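Local coordinates for RING finger protein unkempt homolog (PDB 5ELH) that binds RNA sequence-specifically through clustered CCCH zinc fingers and represses translation, so shaping the early morphology of embryonic cortical neurons, at residues 34-37 with 38-42; 116-119 with 120-124. All coordinates share one frame; numbering follows the deposited sequence.

Interaction 1: residues 34-37 with 38-42; sequences HWHF and VNQRR. With ZN (zinc ion), chain D.
The Trp35 indole takes the aliphatic part of Arg41 on one face. Arg41 CB stands 3.6 Å from the centroid of the five-membered ring of Trp35, 15° off its normal, a CH-pi contact over the pyrrole part of the indole. With CG anti to the backbone N (chi1 171°), the Arg41 chain runs extended from there, carrying CG and CD past Trp35 NE1. The guanidinium plane stands nearly perpendicular to the indole, and NH2 reaches on to a salt bridge with Asp75. Farther along the indole, Trp35 CZ3 lies 3.9 Å from Val38 CG2, the two side chains pointing the same way, while the backbone N of Phe37 lies in plane at the indole edge.

The flat amide of Gln40 lies alongside the Phe37 ring, the planes 49° apart. Its OE1 accepts two backbone N-H groups: one from His36 N at 2.9 Å, nearly along the C=O axis, and one from Phe37 N at 2.7 Å, which comes from above the carbonyl plane. In return Gln40 N donates to Phe37 O at 2.8 Å, across the short 3-10 turn 38-40. Gripped at both its backbone and its amide, the buried Gln40 pins the chain just where it leaves the metal ligand.

The His36 imidazole extends to the metal, stacks on Phe19 and binds zinc through NE2 at 2.0 Å. With NE2 on zinc and ND1 hydrogen-bonded to His27 ND1, the ring is held on both of its nitrogens. Cys16, Cys24 and Cys32 complete the four-ligand CCCH site. This is the C-terminal end of the first zinc finger, where the final histidine ligand is followed at once by a turn tied back to the backbone of that ligand.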
loop_
_atom_site.group_PDB
_atom_site.type_symbol
_atom_site.label_atom_id
_atom_site.label_comp_id
_atom_site.label_asym_id
_atom_site.label_seq_id
_atom_site.Cartn_x
_atom_site.Cartn_y
_atom_site.Cartn_z
ATOM N N HIS A 34 11.881 -0.504 3.319
ATOM C CA HIS A 34 12.025 0.524 2.296
ATOM C C HIS A 34 13.465 0.581 1.821
ATOM O O HIS A 34 14.352 0.074 2.499
ATOM C CB HIS A 34 11.597 1.858 2.887
ATOM C CG HIS A 34 10.216 1.835 3.453
ATOM N ND1 HIS A 34 9.097 1.643 2.671
ATOM C CD2 HIS A 34 9.771 1.942 4.727
ATOM C CE1 HIS A 34 8.021 1.653 3.437
ATOM N NE2 HIS A 34 8.403 1.832 4.689
ATOM N N TRP A 35 13.715 1.172 0.653
ATOM C CA TRP A 35 15.089 1.272 0.186
ATOM C C TRP A 35 15.802 2.455 0.835
ATOM O O TRP A 35 15.194 3.481 1.148
ATOM C CB TRP A 35 15.215 1.284 -1.349
ATOM C CG TRP A 35 14.605 2.419 -2.112
ATOM C CD1 TRP A 35 13.411 2.416 -2.763
ATOM C CD2 TRP A 35 15.192 3.703 -2.359
ATOM N NE1 TRP A 35 13.206 3.620 -3.388
ATOM C CE2 TRP A 35 14.286 4.431 -3.154
ATOM C CE3 TRP A 35 16.390 4.313 -1.970
ATOM C CZ2 TRP A 35 14.536 5.738 -3.572
ATOM C CZ3 TRP A 35 16.638 5.612 -2.382
ATOM C CH2 TRP A 35 15.712 6.309 -3.178
ATOM N N HIS A 36 17.096 2.270 1.056
ATOM C CA HIS A 36 17.935 3.302 1.643
ATOM C C HIS A 36 18.843 3.895 0.555
ATOM O O HIS A 36 19.027 5.104 0.484
ATOM C CB HIS A 36 18.757 2.720 2.801
ATOM C CG HIS A 36 17.953 2.416 4.034
ATOM N ND1 HIS A 36 18.532 1.978 5.205
ATOM C CD2 HIS A 36 16.624 2.489 4.280
ATOM C CE1 HIS A 36 17.598 1.796 6.120
ATOM N NE2 HIS A 36 16.431 2.102 5.590
ATOM N N PHE A 37 19.405 3.038 -0.292
ATOM C CA PHE A 37 20.199 3.502 -1.426
ATOM C C PHE A 37 19.493 3.148 -2.708
ATOM O O PHE A 37 18.778 2.155 -2.774
ATOM C CB PHE A 37 21.594 2.891 -1.407
ATOM C CG PHE A 37 22.331 3.158 -0.135
ATOM C CD1 PHE A 37 22.829 4.413 0.129
ATOM C CD2 PHE A 37 22.490 2.159 0.806
ATOM C CE1 PHE A 37 23.497 4.671 1.313
ATOM C CE2 PHE A 37 23.160 2.409 1.992
ATOM C CZ PHE A 37 23.663 3.667 2.242
ATOM N N VAL A 38 19.694 3.975 -3.724
ATOM C CA VAL A 38 18.987 3.798 -4.985
ATOM C C VAL A 38 19.194 2.399 -5.565
ATOM O O VAL A 38 18.271 1.824 -6.154
ATOM C CB VAL A 38 19.402 4.888 -5.998
ATOM C CG1 VAL A 38 18.839 4.587 -7.382
ATOM C CG2 VAL A 38 18.920 6.235 -5.513
ATOM N N ASN A 39 20.385 1.834 -5.390
ATOM C CA ASN A 39 20.637 0.494 -5.920
ATOM C C ASN A 39 19.895 -0.616 -5.176
ATOM O O ASN A 39 19.926 -1.768 -5.604
ATOM C CB ASN A 39 22.134 0.183 -6.018
ATOM C CG ASN A 39 22.837 0.209 -4.684
ATOM O OD1 ASN A 39 22.213 0.266 -3.629
ATOM N ND2 ASN A 39 24.159 0.169 -4.729
ATOM N N GLN A 40 19.207 -0.270 -4.092
ATOM C CA GLN A 40 18.365 -1.239 -3.381
ATOM C C GLN A 40 16.912 -1.212 -3.838
ATOM O O GLN A 40 16.127 -2.104 -3.492
ATOM C CB GLN A 40 18.410 -0.980 -1.883
ATOM C CG GLN A 40 19.777 -1.105 -1.282
ATOM C CD GLN A 40 19.821 -0.589 0.144
ATOM O OE1 GLN A 40 19.211 0.429 0.472
ATOM N NE2 GLN A 40 20.537 -1.301 1.005
ATOM N N ARG A 41 16.552 -0.196 -4.613
ATOM C CA ARG A 41 15.178 0.004 -5.028
ATOM C C ARG A 41 14.780 -1.083 -6.014
ATOM O O ARG A 41 15.533 -1.386 -6.932
ATOM C CB ARG A 41 15.025 1.383 -5.678
ATOM C CG ARG A 41 13.683 1.633 -6.361
ATOM C CD ARG A 41 13.609 3.028 -6.978
ATOM N NE ARG A 41 12.397 3.202 -7.777
ATOM C CZ ARG A 41 12.301 2.952 -9.084
ATOM N NH1 ARG A 41 13.347 2.523 -9.781
ATOM N NH2 ARG A 41 11.144 3.135 -9.706
ATOM N N ARG A 42 13.616 -1.688 -5.804
ATOM C CA ARG A 42 13.032 -2.553 -6.825
ATOM C C ARG A 42 11.770 -1.930 -7.419
ATOM O O ARG A 42 11.016 -1.230 -6.735
ATOM C CB ARG A 42 12.739 -3.957 -6.275
ATOM C CG ARG A 42 11.780 -3.996 -5.118
ATOM C CD ARG A 42 11.353 -5.432 -4.831
ATOM N NE ARG A 42 10.306 -5.895 -5.735
ATOM C CZ ARG A 42 9.002 -5.881 -5.463
ATOM N NH1 ARG A 42 8.547 -5.413 -4.304
ATOM N NH2 ARG A 42 8.146 -6.352 -6.354
HETATM ZN ZN ZN D . 14.763 2.425 6.718
#

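Interaction 2: residues 116-119 with 120-124; sequences LHCA and FAHGP. With ZN (zinc ion), chain F.
Cys118 and His122 meet at a shared zinc ion, which lies 2.4 Å from Cys118 SG and 2.1 Å from His122 NE2. The two ligand atoms, Cys118 SG and His122 NE2, are 3.4 Å apart, and the sulfur sits in the plane of the imidazole at its edge, 86° off the ring normal. Cys101 and Cys111 supply the other two ligands, giving the CCCH set of this finger.

The metal-bound sulfur has a further partner: Phe120 N donates to Cys118 SG over 3.4 Å in a fairly straight bond (163°). Such an N-H to sulfur bond, recurrent around zinc-bound cysteines, would probably draw off some of the negative charge on the sulfur. It forms because Cys118 SG lies anti to its own backbone N (chi1 -180°), beside the carbonyl carbon, while the chain bends through Ala119 and brings the Phe120 amide round to face it. Phe120 CB also comes within 4.0 Å of Cys118 SG.

One shell farther out, Thr105 OG1 makes a weak hydrogen bond to His122 ND1, on the side of the imidazole turned away from the metal. Lys97 NZ is bonded to the carbonyl oxygens of both Cys118 and Phe120, so one lysine bridges the two carbonyls on either side of Ala119 in sequence. The backbone of Ala121 is hydrogen-bonded to Gly99 and Cys101, which ties the chain to the start of the finger. The whole turn lies in the loop between helix 87-90 and helix 134-142, with Ala119 and Phe120 resting their side chains on Arg90 of the former.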
loop_
_atom_site.group_PDB
_atom_site.type_symbol
_atom_site.label_atom_id
_atom_site.label_comp_id
_atom_site.label_asym_id
_atom_site.label_seq_id
_atom_site.Cartn_x
_atom_site.Cartn_y
_atom_site.Cartn_z
ATOM N N LEU A 116 12.600 -12.130 8.419
ATOM C CA LEU A 116 11.180 -12.088 8.067
ATOM C C LEU A 116 10.937 -11.752 6.603
ATOM O O LEU A 116 9.851 -12.014 6.083
ATOM C CB LEU A 116 10.412 -11.091 8.945
ATOM C CG LEU A 116 11.172 -10.099 9.835
ATOM C CD1 LEU A 116 11.984 -9.091 9.024
ATOM C CD2 LEU A 116 10.189 -9.381 10.753
ATOM N N HIS A 117 11.933 -11.178 5.936
ATOM C CA HIS A 117 11.747 -10.743 4.556
ATOM C C HIS A 117 12.013 -11.841 3.530
ATOM O O HIS A 117 11.863 -11.603 2.337
ATOM C CB HIS A 117 12.628 -9.530 4.236
ATOM C CG HIS A 117 12.301 -8.317 5.051
ATOM N ND1 HIS A 117 11.021 -8.026 5.471
ATOM C CD2 HIS A 117 13.091 -7.332 5.537
ATOM C CE1 HIS A 117 11.035 -6.909 6.174
ATOM N NE2 HIS A 117 12.279 -6.470 6.233
ATOM N N CYS A 118 12.394 -13.030 3.990
ATOM C CA CYS A 118 12.786 -14.107 3.090
ATOM C C CYS A 118 11.769 -14.296 1.962
ATOM O O CYS A 118 10.563 -14.260 2.191
ATOM C CB CYS A 118 12.950 -15.416 3.848
ATOM S SG CYS A 118 13.448 -16.758 2.756
ATOM N N ALA A 119 12.276 -14.487 0.750
ATOM C CA ALA A 119 11.437 -14.548 -0.444
ATOM C C ALA A 119 11.014 -15.974 -0.796
ATOM O O ALA A 119 10.276 -16.187 -1.756
ATOM C CB ALA A 119 12.160 -13.893 -1.634
ATOM N N PHE A 120 11.479 -16.946 -0.018
ATOM C CA PHE A 120 11.041 -18.329 -0.193
ATOM C C PHE A 120 10.006 -18.658 0.874
ATOM O O PHE A 120 9.934 -17.987 1.911
ATOM C CB PHE A 120 12.228 -19.296 -0.106
ATOM C CG PHE A 120 13.116 -19.283 -1.324
ATOM C CD1 PHE A 120 14.084 -18.303 -1.484
ATOM C CD2 PHE A 120 12.984 -20.252 -2.306
ATOM C CE1 PHE A 120 14.903 -18.290 -2.594
ATOM C CE2 PHE A 120 13.799 -20.242 -3.424
ATOM C CZ PHE A 120 14.759 -19.259 -3.565
ATOM N N ALA A 121 9.207 -19.691 0.620
ATOM C CA ALA A 121 8.180 -20.112 1.567
ATOM C C ALA A 121 8.761 -20.997 2.654
ATOM O O ALA A 121 9.543 -21.908 2.387
ATOM C CB ALA A 121 7.070 -20.840 0.850
ATOM N N HIS A 122 8.372 -20.715 3.889
ATOM C CA HIS A 122 8.707 -21.571 5.011
ATOM C C HIS A 122 7.434 -22.269 5.440
ATOM O O HIS A 122 6.615 -21.700 6.157
ATOM C CB HIS A 122 9.325 -20.749 6.140
ATOM C CG HIS A 122 10.664 -20.181 5.787
ATOM N ND1 HIS A 122 11.845 -20.718 6.251
ATOM C CD2 HIS A 122 11.010 -19.149 4.980
ATOM C CE1 HIS A 122 12.861 -20.027 5.762
ATOM N NE2 HIS A 122 12.381 -19.076 4.981
ATOM N N GLY A 123 7.273 -23.500 4.959
ATOM C CA GLY A 123 6.058 -24.267 5.161
ATOM C C GLY A 123 5.176 -24.222 3.922
ATOM O O GLY A 123 5.092 -23.182 3.269
ATOM N N PRO A 124 4.513 -25.345 3.586
ATOM C CA PRO A 124 3.602 -25.358 2.434
ATOM C C PRO A 124 2.436 -24.375 2.557
ATOM O O PRO A 124 1.841 -24.004 1.544
ATOM C CB PRO A 124 3.071 -26.794 2.421
ATOM C CG PRO A 124 4.103 -27.588 3.114
ATOM C CD PRO A 124 4.664 -26.691 4.170
HETATM ZN ZN ZN F . 14.181 -18.502 4.155
#

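In the fold
From the N terminus, helix 3-10 leads into the first zinc finger, whose last ligand, His36, lies within interaction 1; there the chain turns tightly upon itself at residues 34-42 before running on through the second zinc site toward helix 87-90. Interaction 2 follows at residues 116-124, closing the third zinc site ahead of helix 134-142. The two local turns are thus in series, neither nested nor crossing, in separate fingers with centres about 21 Å apart and nearest atoms about 7 Å apart. Indirect links join them: Phe11 and Tyr91 each contact both regions, through Arg42 and His117 for Phe11, and through Arg42, His117 and Ala119 for Tyr91.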